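Local atomic coordinates of putative cell adhesion protein (PDB entry 4K4K), a protein that is probably a component of the fimbrial tip, part of the surface filaments through which the bacterium adheres and forms biofilms. Residues Thr110-Lys122 and Val133-Asp145. Residues are numbered along the deposited sequence; the frame is centred on the assembly and turned at random.
Sequences TPQKDIDLMGAAK and VAFVFTHKLVKLD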
# COMPACT_ATOMS: atom_id res chain seq x y z
N THR A 110 -11.79 1.35 3.10
CA THR A 110 -11.87 2.81 2.96
C THR A 110 -11.45 3.52 4.26
O THR A 110 -12.01 3.21 5.32
CB THR A 110 -13.30 3.18 2.51
OG1 THR A 110 -13.60 2.47 1.29
CG2 THR A 110 -13.47 4.67 2.26
N PRO A 111 -10.55 4.53 4.21
CA PRO A 111 -9.79 5.01 3.03
C PRO A 111 -8.63 4.07 2.68
O PRO A 111 -7.99 3.52 3.59
CB PRO A 111 -9.28 6.38 3.48
CG PRO A 111 -9.19 6.32 4.96
CD PRO A 111 -10.16 5.26 5.44
N GLN A 112 -8.37 3.89 1.39
CA GLN A 112 -7.29 3.04 0.89
C GLN A 112 -5.92 3.43 1.45
O GLN A 112 -5.12 2.55 1.77
CB GLN A 112 -7.22 3.09 -0.64
CG GLN A 112 -8.46 2.51 -1.36
CD GLN A 112 -8.31 1.02 -1.60
OE1 GLN A 112 -7.76 0.58 -2.61
NE2 GLN A 112 -8.74 0.22 -0.64
N LYS A 113 -5.64 4.76 1.57
CA LYS A 113 -4.32 5.24 2.05
C LYS A 113 -3.99 4.75 3.48
O LYS A 113 -2.82 4.62 3.80
CB LYS A 113 -4.22 6.78 1.97
CG LYS A 113 -5.07 7.56 2.98
CD LYS A 113 -4.71 9.04 2.99
CE LYS A 113 -5.38 9.81 4.10
NZ LYS A 113 -4.73 9.58 5.42
N ASP A 114 -5.01 4.46 4.32
CA ASP A 114 -4.78 4.03 5.71
C ASP A 114 -4.35 2.57 5.81
O ASP A 114 -3.87 2.17 6.88
CB ASP A 114 -6.04 4.27 6.56
CG ASP A 114 -6.25 5.76 6.85
OD1 ASP A 114 -5.40 6.58 6.44
OD2 ASP A 114 -7.26 6.10 7.50
N ILE A 115 -4.52 1.77 4.73
CA ILE A 115 -4.08 0.37 4.75
C ILE A 115 -2.95 0.14 3.71
O ILE A 115 -2.49 -0.99 3.56
CB ILE A 115 -5.25 -0.63 4.56
CG1 ILE A 115 -5.98 -0.42 3.19
CG2 ILE A 115 -6.21 -0.57 5.76
CD1 ILE A 115 -6.95 -1.57 2.76
N ASP A 116 -2.52 1.19 3.00
CA ASP A 116 -1.49 1.07 1.99
C ASP A 116 -0.09 1.04 2.65
O ASP A 116 0.63 2.03 2.64
CB ASP A 116 -1.62 2.23 0.98
CG ASP A 116 -0.72 2.08 -0.22
OD1 ASP A 116 -0.02 1.04 -0.33
OD2 ASP A 116 -0.65 3.04 -1.01
N LEU A 117 0.28 -0.12 3.20
CA LEU A 117 1.57 -0.28 3.88
C LEU A 117 2.71 -0.18 2.85
O LEU A 117 2.71 -0.87 1.82
CB LEU A 117 1.60 -1.65 4.58
CG LEU A 117 2.96 -2.07 5.17
CD1 LEU A 117 3.40 -1.15 6.33
CD2 LEU A 117 2.96 -3.58 5.54
N MSE A 118 3.68 0.68 3.14
CA MSE A 118 4.86 0.84 2.29
C MSE A 118 6.10 0.82 3.16
O MSE A 118 6.06 1.29 4.31
CB MSE A 118 4.83 2.16 1.48
CG MSE A 118 3.55 2.33 0.62
SE MSE A 118 3.75 3.84 -0.57
CE MSE A 118 3.86 5.26 0.62
N GLY A 119 7.19 0.31 2.61
CA GLY A 119 8.48 0.30 3.29
C GLY A 119 9.53 0.94 2.40
O GLY A 119 9.52 0.76 1.18
N ALA A 120 10.43 1.74 3.01
CA ALA A 120 11.53 2.37 2.26
C ALA A 120 12.73 1.43 2.28
O ALA A 120 13.05 0.92 3.35
CB ALA A 120 11.92 3.72 2.90
N ALA A 121 13.42 1.26 1.16
CA ALA A 121 14.65 0.45 1.13
C ALA A 121 15.66 1.05 2.10
O ALA A 121 15.74 2.28 2.24
CB ALA A 121 15.25 0.41 -0.28
N LYS A 122 16.43 0.20 2.76
CA LYS A 122 17.43 0.70 3.69
C LYS A 122 18.45 1.61 2.96
O LYS A 122 18.93 1.25 1.87
CB LYS A 122 18.16 -0.48 4.36
CG LYS A 122 19.16 0.01 5.43
CD LYS A 122 19.84 -1.13 6.21
CE LYS A 122 18.93 -1.77 7.24
NZ LYS A 122 19.64 -2.85 7.99
N VAL A 133 18.93 12.05 3.11
CA VAL A 133 18.50 10.67 2.88
C VAL A 133 17.25 10.72 2.01
O VAL A 133 16.24 11.32 2.42
CB VAL A 133 18.24 9.88 4.20
CG1 VAL A 133 17.66 8.49 3.92
CG2 VAL A 133 19.51 9.77 5.06
N ALA A 134 17.32 10.08 0.84
CA ALA A 134 16.18 10.01 -0.07
C ALA A 134 15.56 8.63 0.08
O ALA A 134 16.19 7.63 -0.28
CB ALA A 134 16.63 10.26 -1.50
N PHE A 135 14.39 8.56 0.73
CA PHE A 135 13.70 7.30 0.95
C PHE A 135 12.91 6.91 -0.30
O PHE A 135 12.14 7.71 -0.82
CB PHE A 135 12.77 7.38 2.17
CG PHE A 135 13.50 7.51 3.49
CD1 PHE A 135 14.12 6.40 4.07
CD2 PHE A 135 13.56 8.72 4.16
CE1 PHE A 135 14.76 6.51 5.32
CE2 PHE A 135 14.25 8.84 5.39
CZ PHE A 135 14.81 7.71 5.97
N VAL A 136 13.08 5.68 -0.77
CA VAL A 136 12.34 5.19 -1.93
C VAL A 136 11.37 4.15 -1.39
O VAL A 136 11.80 3.08 -0.95
CB VAL A 136 13.28 4.63 -3.03
CG1 VAL A 136 12.48 4.01 -4.18
CG2 VAL A 136 14.22 5.72 -3.54
N PHE A 137 10.09 4.47 -1.37
CA PHE A 137 9.07 3.58 -0.81
C PHE A 137 8.52 2.62 -1.84
O PHE A 137 8.31 2.99 -3.00
CB PHE A 137 7.92 4.40 -0.23
CG PHE A 137 8.23 5.07 1.09
CD1 PHE A 137 8.01 4.41 2.29
CD2 PHE A 137 8.76 6.36 1.14
CE1 PHE A 137 8.29 5.03 3.52
CE2 PHE A 137 9.08 6.97 2.36
CZ PHE A 137 8.84 6.30 3.54
N THR A 138 8.26 1.37 -1.41
CA THR A 138 7.58 0.36 -2.25
C THR A 138 6.38 -0.16 -1.48
O THR A 138 6.42 -0.25 -0.24
CB THR A 138 8.51 -0.80 -2.66
OG1 THR A 138 9.00 -1.41 -1.48
CG2 THR A 138 9.70 -0.37 -3.55
N HIS A 139 5.30 -0.46 -2.20
CA HIS A 139 4.10 -1.00 -1.55
C HIS A 139 4.33 -2.45 -1.15
O HIS A 139 4.86 -3.23 -1.96
CB HIS A 139 2.92 -0.93 -2.53
CG HIS A 139 2.58 0.45 -3.01
ND1 HIS A 139 1.68 1.25 -2.34
CD2 HIS A 139 3.01 1.10 -4.12
CE1 HIS A 139 1.58 2.37 -3.05
NE2 HIS A 139 2.36 2.32 -4.13
N LYS A 140 3.93 -2.82 0.07
CA LYS A 140 4.12 -4.20 0.57
C LYS A 140 2.91 -5.10 0.27
O LYS A 140 3.01 -6.34 0.38
CB LYS A 140 4.40 -4.19 2.08
CG LYS A 140 5.69 -3.44 2.44
CD LYS A 140 6.95 -4.17 1.93
CE LYS A 140 8.16 -3.26 2.07
NZ LYS A 140 9.40 -3.96 1.64
N LEU A 141 1.77 -4.48 -0.15
CA LEU A 141 0.54 -5.22 -0.44
C LEU A 141 0.24 -5.18 -1.94
O LEU A 141 1.15 -4.97 -2.74
CB LEU A 141 -0.63 -4.73 0.43
CG LEU A 141 -0.28 -4.62 1.97
CD1 LEU A 141 -1.49 -4.06 2.74
CD2 LEU A 141 0.19 -5.95 2.55
N VAL A 142 -1.01 -5.47 -2.32
CA VAL A 142 -1.39 -5.62 -3.74
C VAL A 142 -2.58 -4.72 -4.04
O VAL A 142 -3.54 -4.69 -3.28
CB VAL A 142 -1.72 -7.11 -4.00
CG1 VAL A 142 -2.30 -7.33 -5.41
CG2 VAL A 142 -0.50 -8.00 -3.76
N LYS A 143 -2.52 -3.99 -5.17
CA LYS A 143 -3.59 -3.11 -5.57
C LYS A 143 -4.44 -3.76 -6.66
O LYS A 143 -3.90 -4.31 -7.62
CB LYS A 143 -3.02 -1.77 -6.07
CG LYS A 143 -4.06 -0.73 -6.56
CD LYS A 143 -4.82 -0.12 -5.41
CE LYS A 143 -5.81 0.92 -5.89
NZ LYS A 143 -6.38 1.69 -4.76
N LEU A 144 -5.77 -3.69 -6.50
CA LEU A 144 -6.71 -4.13 -7.54
C LEU A 144 -7.37 -2.90 -8.11
O LEU A 144 -7.88 -2.07 -7.35
CB LEU A 144 -7.77 -5.12 -6.99
CG LEU A 144 -7.25 -6.35 -6.22
CD1 LEU A 144 -8.41 -7.23 -5.78
CD2 LEU A 144 -6.22 -7.15 -7.05
N ASP A 145 -7.36 -2.76 -9.45
CA ASP A 145 -7.91 -1.61 -10.15
C ASP A 145 -8.86 -2.17 -11.19
O ASP A 145 -8.42 -2.82 -12.13
CB ASP A 145 -6.76 -0.77 -10.76
CG ASP A 145 -7.18 0.55 -11.38
OD1 ASP A 145 -8.16 0.56 -12.16
OD2 ASP A 145 -6.48 1.55 -11.17
O HOH W 1 0.79 -1.63 0.11
O HOH W 2 15.10 4.12 0.39
O HOH W 3 11.83 0.59 -1.54
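H139 meets D116 and the selenomethionine M118 at once. H139 CB lies 4.2 Å and H139 CG 3.8 Å from D116 OD1, and the ring swings back beside the backbone N (chi1 -59°), bringing ND1 to the carboxylate. H139 ND1 donates to D116 OD1 at 2.6 Å, on the syn lone pair of that oxygen; carboxylate and imidazole lie nearly coplanar, 1° apart. H139 CE1 passes 3.1 Å from D116 OD2, while M118 SE lies over one ring face, 3.6 Å from H139 CE1 and 4.1 Å from H139 NE2. Histidine suits the place, offering an edge N-H and a flat face to polarisable selenium. A water shared with L117 O and L141 N also donates to D116 OD1.

Beyond, the antiparallel strands pair through G119 and T138, each backbone N bonded to the other's O. G119, without a side chain, lets the aliphatic part of K140 pass, K140 CE 3.7 Å from G119 N, and K140 NZ goes on to hydrogen-bond to G182 O. A120, small enough to sit on an aromatic, puts CB over the F137 ring centre. K143, long and flexible, hydrogen-bonds from NZ to Q112 OE1 at 2.8 Å and forms a salt bridge with E204.

In this hairpin of strands 118-126 and 132-150, strand 84-90 flanks the first arm, strand 202-207 packs near L141, and W269 stacks on H139.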